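Local coordinates for protein 6-pyruvoyl tetrahydrobiopterin synthase (Plasmodium vivax, PDB 3LX3) that belongs to the 6-pyruvoyl tetrahydropterin synthase family and is a hexameric zinc protein that holds 2-amino-1,5-dihydropteridine-4,6-dione in its pocket, at residues His36-His48 and Lys108-Pro120. Numbering follows the deposited sequence.
With ZN (zinc ion), chain B.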
loop_
_atom_site.group_PDB
_atom_site.type_symbol
_atom_site.label_atom_id
_atom_site.label_comp_id
_atom_site.label_asym_id
_atom_site.label_seq_id
_atom_site.Cartn_x
_atom_site.Cartn_y
_atom_site.Cartn_z
ATOM N N HIS A 36 -11.890 -20.880 -8.643
ATOM C CA HIS A 36 -13.334 -20.891 -8.532
ATOM C C HIS A 36 -13.952 -20.532 -9.878
ATOM O O HIS A 36 -13.254 -20.099 -10.782
ATOM C CB HIS A 36 -13.812 -19.948 -7.402
ATOM C CG HIS A 36 -14.094 -18.539 -7.826
ATOM N ND1 HIS A 36 -15.300 -17.929 -7.541
ATOM C CD2 HIS A 36 -13.331 -17.611 -8.444
ATOM C CE1 HIS A 36 -15.263 -16.682 -7.987
ATOM N NE2 HIS A 36 -14.088 -16.459 -8.559
ATOM N N PHE A 37 -15.265 -20.620 -9.939
ATOM C CA PHE A 37 -16.027 -19.879 -10.946
ATOM C C PHE A 37 -17.435 -19.659 -10.400
ATOM O O PHE A 37 -18.048 -20.551 -9.786
ATOM C CB PHE A 37 -16.014 -20.567 -12.352
ATOM C CG PHE A 37 -16.654 -21.933 -12.413
ATOM C CD1 PHE A 37 -18.010 -22.088 -12.670
ATOM C CD2 PHE A 37 -15.862 -23.064 -12.313
ATOM C CE1 PHE A 37 -18.568 -23.350 -12.796
ATOM C CE2 PHE A 37 -16.412 -24.310 -12.407
ATOM C CZ PHE A 37 -17.766 -24.448 -12.638
ATOM N N ILE A 38 -17.976 -18.485 -10.696
ATOM C CA ILE A 38 -19.372 -18.136 -10.382
ATOM C C ILE A 38 -20.309 -18.804 -11.375
ATOM O O ILE A 38 -20.061 -18.779 -12.584
ATOM C CB ILE A 38 -19.590 -16.603 -10.508
ATOM C CG1 ILE A 38 -18.755 -15.839 -9.477
ATOM C CG2 ILE A 38 -21.108 -16.249 -10.419
ATOM C CD1 ILE A 38 -19.068 -16.124 -8.034
ATOM N N ALA A 39 -21.383 -19.408 -10.873
ATOM C CA ALA A 39 -22.484 -19.870 -11.694
ATOM C C ALA A 39 -23.773 -19.574 -10.974
ATOM O O ALA A 39 -23.914 -19.869 -9.797
ATOM C CB ALA A 39 -22.383 -21.406 -11.958
ATOM N N PHE A 40 -24.725 -18.998 -11.695
ATOM C CA PHE A 40 -26.101 -18.812 -11.204
ATOM C C PHE A 40 -27.052 -18.930 -12.397
ATOM O O PHE A 40 -26.617 -19.226 -13.481
ATOM C CB PHE A 40 -26.285 -17.487 -10.400
ATOM C CG PHE A 40 -25.856 -16.228 -11.096
ATOM C CD1 PHE A 40 -26.702 -15.562 -11.992
ATOM C CD2 PHE A 40 -24.659 -15.618 -10.741
ATOM C CE1 PHE A 40 -26.329 -14.350 -12.578
ATOM C CE2 PHE A 40 -24.289 -14.404 -11.326
ATOM C CZ PHE A 40 -25.133 -13.787 -12.257
ATOM N N LYS A 41 -28.352 -18.753 -12.206
ATOM C CA LYS A 41 -29.302 -18.997 -13.295
ATOM C C LYS A 41 -29.026 -18.054 -14.437
ATOM O O LYS A 41 -29.020 -16.836 -14.260
ATOM C CB LYS A 41 -30.748 -18.816 -12.795
ATOM C CG LYS A 41 -31.240 -19.936 -11.907
ATOM C CD LYS A 41 -31.441 -21.219 -12.715
ATOM C CE LYS A 41 -31.966 -22.378 -11.867
ATOM N NZ LYS A 41 -31.931 -23.634 -12.708
ATOM N N GLY A 42 -28.744 -18.627 -15.593
ATOM C CA GLY A 42 -28.407 -17.872 -16.789
ATOM C C GLY A 42 -26.981 -17.369 -16.957
ATOM O O GLY A 42 -26.696 -16.650 -17.910
ATOM N N PHE A 43 -26.073 -17.724 -16.041
ATOM C CA PHE A 43 -24.708 -17.216 -16.080
ATOM C C PHE A 43 -23.713 -18.246 -15.562
ATOM O O PHE A 43 -23.921 -18.824 -14.500
ATOM C CB PHE A 43 -24.592 -15.955 -15.229
ATOM C CG PHE A 43 -23.202 -15.370 -15.199
ATOM C CD1 PHE A 43 -22.708 -14.665 -16.285
ATOM C CD2 PHE A 43 -22.384 -15.539 -14.085
ATOM C CE1 PHE A 43 -21.409 -14.136 -16.249
ATOM C CE2 PHE A 43 -21.100 -15.015 -14.056
ATOM C CZ PHE A 43 -20.617 -14.316 -15.128
ATOM N N ARG A 44 -22.624 -18.433 -16.307
ATOM C CA ARG A 44 -21.522 -19.313 -15.923
ATOM C C ARG A 44 -20.315 -18.463 -16.368
ATOM O O ARG A 44 -20.358 -17.777 -17.404
ATOM C CB ARG A 44 -21.597 -20.637 -16.714
ATOM C CG ARG A 44 -20.842 -21.914 -16.178
ATOM C CD ARG A 44 -19.463 -22.198 -16.837
ATOM N NE ARG A 44 -19.472 -22.298 -18.307
ATOM C CZ ARG A 44 -18.371 -22.279 -19.053
ATOM N NH1 ARG A 44 -17.171 -22.168 -18.485
ATOM N NH2 ARG A 44 -18.455 -22.355 -20.372
ATOM N N GLU A 45 -19.274 -18.443 -15.582
ATOM C CA GLU A 45 -18.009 -17.895 -16.083
ATOM C C GLU A 45 -16.953 -18.951 -16.135
ATOM O O GLU A 45 -17.149 -20.056 -15.619
ATOM C CB GLU A 45 -17.567 -16.761 -15.220
ATOM C CG GLU A 45 -17.095 -17.165 -13.917
ATOM C CD GLU A 45 -16.791 -15.989 -12.992
ATOM O OE1 GLU A 45 -16.615 -14.843 -13.461
ATOM O OE2 GLU A 45 -16.667 -16.240 -11.790
ATOM N N THR A 46 -15.845 -18.601 -16.776
ATOM C CA THR A 46 -14.718 -19.507 -16.941
ATOM C C THR A 46 -13.981 -19.699 -15.645
ATOM O O THR A 46 -13.933 -18.807 -14.769
ATOM C CB THR A 46 -13.792 -19.044 -18.050
ATOM O OG1 THR A 46 -13.398 -17.694 -17.841
ATOM C CG2 THR A 46 -14.469 -19.166 -19.428
ATOM N N LEU A 47 -13.352 -20.865 -15.510
ATOM C CA LEU A 47 -12.460 -21.163 -14.395
ATOM C C LEU A 47 -11.315 -20.178 -14.283
ATOM O O LEU A 47 -10.629 -19.890 -15.255
ATOM C CB LEU A 47 -11.887 -22.586 -14.580
ATOM C CG LEU A 47 -10.924 -23.089 -13.510
ATOM C CD1 LEU A 47 -11.629 -23.303 -12.202
ATOM C CD2 LEU A 47 -10.299 -24.417 -13.992
ATOM N N HIS A 48 -11.104 -19.678 -13.070
ATOM C CA HIS A 48 -9.992 -18.780 -12.802
ATOM C C HIS A 48 -9.669 -18.853 -11.308
ATOM O O HIS A 48 -9.974 -19.842 -10.675
ATOM C CB HIS A 48 -10.353 -17.361 -13.296
ATOM C CG HIS A 48 -11.497 -16.762 -12.553
ATOM N ND1 HIS A 48 -12.816 -17.139 -12.758
ATOM C CD2 HIS A 48 -11.514 -15.869 -11.553
ATOM C CE1 HIS A 48 -13.587 -16.495 -11.899
ATOM N NE2 HIS A 48 -12.824 -15.702 -11.147
ATOM N N LYS A 108 -16.794 -34.392 -10.691
ATOM C CA LYS A 108 -17.144 -33.956 -12.041
ATOM C C LYS A 108 -18.301 -32.961 -11.923
ATOM O O LYS A 108 -19.314 -33.235 -11.291
ATOM C CB LYS A 108 -17.487 -35.140 -12.932
ATOM C CG LYS A 108 -18.023 -34.764 -14.318
ATOM C CD LYS A 108 -18.355 -36.007 -15.090
ATOM C CE LYS A 108 -18.952 -35.651 -16.419
ATOM N NZ LYS A 108 -19.291 -36.889 -17.197
ATOM N N ILE A 109 -18.144 -31.796 -12.518
ATOM C CA ILE A 109 -19.110 -30.729 -12.423
ATOM C C ILE A 109 -19.651 -30.456 -13.809
ATOM O O ILE A 109 -18.877 -30.198 -14.717
ATOM C CB ILE A 109 -18.475 -29.426 -11.909
ATOM C CG1 ILE A 109 -17.801 -29.662 -10.554
ATOM C CG2 ILE A 109 -19.550 -28.302 -11.790
ATOM C CD1 ILE A 109 -17.063 -28.431 -10.035
ATOM N N THR A 110 -20.968 -30.550 -13.973
ATOM C CA THR A 110 -21.620 -30.269 -15.240
ATOM C C THR A 110 -22.506 -29.038 -15.068
ATOM O O THR A 110 -23.288 -28.934 -14.114
ATOM C CB THR A 110 -22.448 -31.425 -15.741
ATOM O OG1 THR A 110 -21.633 -32.611 -15.810
ATOM C CG2 THR A 110 -23.007 -31.122 -17.131
ATOM N N CYS A 111 -22.355 -28.091 -15.973
ATOM C CA CYS A 111 -23.039 -26.793 -15.890
ATOM C C CYS A 111 -24.330 -26.791 -16.728
ATOM O O CYS A 111 -24.564 -27.711 -17.521
ATOM C CB CYS A 111 -22.138 -25.699 -16.389
ATOM S SG CYS A 111 -20.605 -25.626 -15.370
ATOM N N GLU A 112 -25.137 -25.751 -16.568
ATOM C CA GLU A 112 -26.387 -25.560 -17.311
ATOM C C GLU A 112 -26.167 -25.525 -18.819
ATOM O O GLU A 112 -27.041 -25.920 -19.594
ATOM C CB GLU A 112 -27.045 -24.205 -16.973
ATOM C CG GLU A 112 -27.575 -23.965 -15.573
ATOM C CD GLU A 112 -28.419 -22.654 -15.516
ATOM O OE1 GLU A 112 -29.613 -22.766 -15.175
ATOM O OE2 GLU A 112 -27.914 -21.545 -15.859
ATOM N N ASP A 113 -25.006 -24.992 -19.240
ATOM C CA ASP A 113 -24.654 -24.880 -20.658
ATOM C C ASP A 113 -23.950 -26.171 -21.164
ATOM O O ASP A 113 -23.384 -26.198 -22.275
ATOM C CB ASP A 113 -23.818 -23.613 -20.909
ATOM C CG ASP A 113 -22.449 -23.653 -20.232
ATOM O OD1 ASP A 113 -22.124 -24.686 -19.610
ATOM O OD2 ASP A 113 -21.715 -22.637 -20.318
ATOM N N ASN A 114 -23.999 -27.214 -20.325
ATOM C CA ASN A 114 -23.405 -28.546 -20.553
ATOM C C ASN A 114 -21.880 -28.588 -20.513
ATOM O O ASN A 114 -21.314 -29.665 -20.746
ATOM C CB ASN A 114 -23.996 -29.249 -21.795
ATOM C CG ASN A 114 -25.345 -29.903 -21.467
ATOM O OD1 ASN A 114 -26.396 -29.405 -21.847
ATOM N ND2 ASN A 114 -25.303 -30.988 -20.684
ATOM N N SER A 115 -21.241 -27.483 -20.095
ATOM C CA SER A 115 -19.779 -27.469 -19.859
ATOM C C SER A 115 -19.475 -28.464 -18.756
ATOM O O SER A 115 -20.246 -28.583 -17.817
ATOM C CB SER A 115 -19.308 -26.107 -19.418
ATOM O OG SER A 115 -19.415 -25.188 -20.509
ATOM N N GLU A 116 -18.351 -29.145 -18.863
ATOM C CA GLU A 116 -17.943 -30.171 -17.900
ATOM C C GLU A 116 -16.538 -29.881 -17.389
ATOM O O GLU A 116 -15.614 -29.538 -18.162
ATOM C CB GLU A 116 -17.964 -31.581 -18.524
ATOM C CG GLU A 116 -19.348 -32.164 -18.841
ATOM C CD GLU A 116 -19.241 -33.608 -19.383
ATOM O OE1 GLU A 116 -18.135 -34.173 -19.363
ATOM O OE2 GLU A 116 -20.279 -34.158 -19.794
ATOM N N TYR A 117 -16.357 -30.082 -16.070
ATOM C CA TYR A 117 -15.069 -30.007 -15.390
ATOM C C TYR A 117 -14.850 -31.282 -14.617
ATOM O O TYR A 117 -15.822 -31.905 -14.122
ATOM C CB TYR A 117 -15.105 -28.847 -14.350
ATOM C CG TYR A 117 -15.355 -27.500 -14.961
ATOM C CD1 TYR A 117 -14.322 -26.620 -15.232
ATOM C CD2 TYR A 117 -16.634 -27.116 -15.289
ATOM C CE1 TYR A 117 -14.586 -25.402 -15.818
ATOM C CE2 TYR A 117 -16.890 -25.909 -15.880
ATOM C CZ TYR A 117 -15.840 -25.050 -16.155
ATOM O OH TYR A 117 -16.119 -23.836 -16.773
ATOM N N SER A 118 -13.603 -31.639 -14.380
ATOM C CA SER A 118 -13.315 -32.724 -13.455
ATOM C C SER A 118 -12.020 -32.421 -12.715
ATOM O O SER A 118 -11.036 -32.016 -13.322
ATOM C CB SER A 118 -13.172 -34.027 -14.210
ATOM O OG SER A 118 -12.969 -35.093 -13.277
ATOM N N PHE A 119 -12.069 -32.568 -11.389
ATOM C CA PHE A 119 -10.912 -32.302 -10.552
ATOM C C PHE A 119 -10.765 -33.401 -9.517
ATOM O O PHE A 119 -11.751 -33.915 -9.040
ATOM C CB PHE A 119 -11.116 -31.006 -9.714
ATOM C CG PHE A 119 -11.625 -29.784 -10.458
ATOM C CD1 PHE A 119 -11.010 -29.348 -11.596
ATOM C CD2 PHE A 119 -12.718 -29.083 -10.028
ATOM C CE1 PHE A 119 -11.483 -28.196 -12.268
ATOM C CE2 PHE A 119 -13.148 -27.930 -10.756
ATOM C CZ PHE A 119 -12.480 -27.508 -11.785
ATOM N N PRO A 120 -9.514 -33.759 -9.137
ATOM C CA PRO A 120 -9.396 -34.640 -8.014
ATOM C C PRO A 120 -10.136 -34.089 -6.787
ATOM O O PRO A 120 -10.090 -32.891 -6.537
ATOM C CB PRO A 120 -7.904 -34.656 -7.732
ATOM C CG PRO A 120 -7.256 -34.253 -9.052
ATOM C CD PRO A 120 -8.219 -33.269 -9.601
HETATM ZN ZN ZN B . -13.596 -14.642 -9.505
HETATM O O HOH W 1 -25.387 -21.348 -15.120
HETATM O O HOH W 2 -15.520 -14.473 -10.192
HETATM O O HOH W 3 -13.483 -12.686 -10.465
#
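R44 grips D113 side-on through two nitrogens, both spent on one oxygen: NE lies 3.0 Å and NH2 3.3 Å from D113 OD2, which sits at the guanidinium edge, in its plane. Bends at chi2 (-99°) and chi3 (-55°) curl the R44 chain past C111, whose SG is 3.8 Å from R44 CG. S115 CB lies over one guanidinium face, toward its rim. F37 and Y117 form an offset stack, centroids 4.6 Å apart and planes at 25°, with F37 CE2 over the centre of the tyrosine ring; I109 CG2 abuts the F37 edge. At the loop tips, E112 OE2, in one of two conformers, accepts from G42 N at 3.0 Å through its syn lone pair. The contact packs two beta hairpins together: the type II turn F40-F43 and the type I turn C111-N114 close them. D113 is positioned by an Asx turn, its OD1 accepting from S115 N (3.0 Å) and S115 OG on one face of the carboxylate. D123 of the second subunit salt-bridges R44 NH1 and hydrogen-bonds Y117 OH. At the base of hairpin 36-48, H36 and H48 bind zinc through NE2; H50 supplies the third histidine and two waters complete the sphere.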